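Local coordinates for protein PES4 (Saccharomyces cerevisiae, PDB 6EXX) that probably binds RNA, with poly(A), poly(U) and mRNA 3'-untranslated regions as likely targets, and is represented here by its fourth RNA recognition motif, at residues Leu5-Leu10 with Asn62-Arg67. Sequence-based numbering, arbitrary orientation.
Sequences LFLENL and NFLNNR
While Leu-64 packs on Leu-7 of the strand, away from that contact Arg-67 folds back on the end of the preceding helix, 54-64: its NH1 gives a hydrogen bond of 2.9 Å to Phe-63 O. The N-H points to the oxygen at 155°, and the acceptor lies close to the guanidinium plane. That leaves a face of the guanidinium for the Phe-63 ring, and the two flat groups lie nearly parallel, with NH1 3.3 Å above the ring plane and over its centre. A long, extended Arg-67 side chain carries the group back there, while the type II turn from Leu-64 to Arg-67, closed by Arg-67 N on Leu-64 O at 3.0 Å, reverses the backbone.

Toward the sheet the contact is purely apolar. Leu-64 points at strand 3-10, its CG anti to the carbonyl carbon (chi1 -71°), and its CD1 does the touching. This methyl sits against both branches of Leu-7, 4.1 Å from Leu-7 CD2 and 4.2 Å from Leu-7 CD1, the two side chains crossing at about a right angle. Leu-5, two residues back and so on the same face of the strand, adds a looser touch, its CD2 4.5 Å from Leu-64 CD1. No hydrogen bond joins the two segments, so methyl packing alone connects them directly.

Leu-19 of helix 16-25 touches both Leu-7 and Leu-64, so the other helix closes in on the same buried cluster. Just past the helix end, Asn-65 OD1 is hydrogen-bonded to Thr-76 OG1, tying the turn to strand 72-78. A central strand presenting alternate leucines to helix 54-64, with helix 16-25 alongside, is characteristic of the hydrophobic core between sheet and helices in the RRM alpha/beta sandwich.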
loop_
_atom_site.group_PDB
_atom_site.type_symbol
_atom_site.label_atom_id
_atom_site.label_comp_id
_atom_site.label_asym_id
_atom_site.label_seq_id
_atom_site.Cartn_x
_atom_site.Cartn_y
_atom_site.Cartn_z
ATOM N N LEU A 5 -3.350 -5.778 -3.104
ATOM C CA LEU A 5 -3.107 -5.509 -1.703
ATOM C C LEU A 5 -3.924 -4.293 -1.320
ATOM O O LEU A 5 -3.665 -3.193 -1.799
ATOM C CB LEU A 5 -1.629 -5.204 -1.508
ATOM C CG LEU A 5 -1.175 -4.850 -0.098
ATOM C CD1 LEU A 5 -1.535 -5.959 0.865
ATOM C CD2 LEU A 5 0.318 -4.575 -0.075
ATOM N N PHE A 6 -4.912 -4.478 -0.454
ATOM C CA PHE A 6 -5.694 -3.371 0.074
ATOM C C PHE A 6 -5.006 -2.804 1.305
ATOM O O PHE A 6 -4.442 -3.535 2.124
ATOM C CB PHE A 6 -7.128 -3.810 0.376
ATOM C CG PHE A 6 -7.951 -3.991 -0.862
ATOM C CD1 PHE A 6 -7.905 -5.175 -1.574
ATOM C CD2 PHE A 6 -8.738 -2.962 -1.338
ATOM C CE1 PHE A 6 -8.660 -5.338 -2.727
ATOM C CE2 PHE A 6 -9.491 -3.117 -2.489
ATOM C CZ PHE A 6 -9.442 -4.306 -3.180
ATOM N N LEU A 7 -5.031 -1.480 1.384
ATOM C CA LEU A 7 -4.308 -0.724 2.387
ATOM C C LEU A 7 -5.251 0.237 3.086
ATOM O O LEU A 7 -6.093 0.864 2.443
ATOM C CB LEU A 7 -3.201 0.098 1.722
ATOM C CG LEU A 7 -2.125 -0.692 0.991
ATOM C CD1 LEU A 7 -1.170 0.245 0.287
ATOM C CD2 LEU A 7 -1.380 -1.620 1.939
ATOM N N GLU A 8 -5.093 0.383 4.398
ATOM C CA GLU A 8 -5.813 1.402 5.134
ATOM C C GLU A 8 -4.983 1.849 6.334
ATOM O O GLU A 8 -3.897 1.336 6.589
ATOM C CB GLU A 8 -7.193 0.888 5.551
ATOM C CG GLU A 8 -7.143 -0.196 6.589
ATOM C CD GLU A 8 -8.511 -0.636 7.052
ATOM O OE1 GLU A 8 -9.436 -0.718 6.220
ATOM O OE2 GLU A 8 -8.658 -0.896 8.258
ATOM N N ASN A 9 -5.513 2.823 7.059
ATOM C CA ASN A 9 -4.786 3.431 8.160
ATOM C C ASN A 9 -3.478 4.040 7.657
ATOM O O ASN A 9 -2.463 4.023 8.365
ATOM C CB ASN A 9 -4.541 2.431 9.297
ATOM C CG ASN A 9 -4.515 3.094 10.664
ATOM O OD1 ASN A 9 -5.335 3.977 10.948
ATOM N ND2 ASN A 9 -3.586 2.685 11.515
ATOM N N LEU A 10 -3.509 4.605 6.447
ATOM C CA LEU A 10 -2.349 5.264 5.869
ATOM C C LEU A 10 -2.274 6.717 6.326
ATOM O O LEU A 10 -3.174 7.521 6.077
ATOM C CB LEU A 10 -2.402 5.239 4.348
ATOM C CG LEU A 10 -2.554 3.868 3.697
ATOM C CD1 LEU A 10 -2.537 4.012 2.198
ATOM C CD2 LEU A 10 -1.489 2.894 4.195
ATOM N N ASN A 62 5.240 -7.549 2.590
ATOM C CA ASN A 62 6.171 -7.782 3.682
ATOM C C ASN A 62 6.678 -6.468 4.264
ATOM O O ASN A 62 6.824 -6.340 5.478
ATOM C CB ASN A 62 7.353 -8.641 3.216
ATOM C CG ASN A 62 6.996 -10.095 3.024
ATOM O OD1 ASN A 62 6.013 -10.590 3.568
ATOM N ND2 ASN A 62 7.831 -10.801 2.283
ATOM N N PHE A 63 6.962 -5.506 3.396
ATOM C CA PHE A 63 7.469 -4.218 3.834
ATOM C C PHE A 63 6.420 -3.406 4.600
ATOM O O PHE A 63 6.727 -2.751 5.596
ATOM C CB PHE A 63 7.967 -3.426 2.621
ATOM C CG PHE A 63 8.657 -2.143 2.981
ATOM C CD1 PHE A 63 7.928 -0.985 3.171
ATOM C CD2 PHE A 63 10.030 -2.091 3.129
ATOM C CE1 PHE A 63 8.555 0.206 3.508
ATOM C CE2 PHE A 63 10.659 -0.898 3.456
ATOM C CZ PHE A 63 9.911 0.240 3.647
ATOM N N LEU A 64 5.185 -3.427 4.111
ATOM C CA LEU A 64 4.143 -2.558 4.643
ATOM C C LEU A 64 3.357 -3.128 5.801
ATOM O O LEU A 64 2.839 -2.367 6.604
ATOM C CB LEU A 64 3.151 -2.179 3.553
ATOM C CG LEU A 64 3.668 -1.212 2.494
ATOM C CD1 LEU A 64 2.648 -1.071 1.382
ATOM C CD2 LEU A 64 4.011 0.146 3.090
ATOM N N ASN A 65 3.229 -4.443 5.885
ATOM C CA ASN A 65 2.294 -5.007 6.834
ATOM C C ASN A 65 2.682 -4.691 8.280
ATOM O O ASN A 65 3.751 -5.080 8.745
ATOM C CB ASN A 65 2.187 -6.504 6.621
ATOM C CG ASN A 65 1.069 -7.102 7.409
ATOM O OD1 ASN A 65 -0.049 -6.589 7.388
ATOM N ND2 ASN A 65 1.354 -8.176 8.129
ATOM N N ASN A 66 1.817 -3.952 8.976
ATOM C CA ASN A 66 2.051 -3.515 10.349
ATOM C C ASN A 66 3.231 -2.582 10.533
ATOM O O ASN A 66 3.719 -2.434 11.647
ATOM C CB ASN A 66 2.140 -4.698 11.298
ATOM C CG ASN A 66 0.870 -5.490 11.321
ATOM O OD1 ASN A 66 -0.229 -4.932 11.272
ATOM N ND2 ASN A 66 1.002 -6.797 11.373
ATOM N N ARG A 67 3.638 -1.918 9.454
ATOM C CA ARG A 67 4.700 -0.923 9.535
ATOM C C ARG A 67 4.146 0.392 10.078
ATOM O O ARG A 67 3.084 0.842 9.650
ATOM C CB ARG A 67 5.321 -0.687 8.164
ATOM C CG ARG A 67 6.630 0.059 8.200
ATOM C CD ARG A 67 7.143 0.379 6.813
ATOM N NE ARG A 67 8.568 0.658 6.857
ATOM C CZ ARG A 67 9.507 -0.280 6.809
ATOM N NH1 ARG A 67 9.188 -1.555 6.603
ATOM N NH2 ARG A 67 10.781 0.077 6.911
#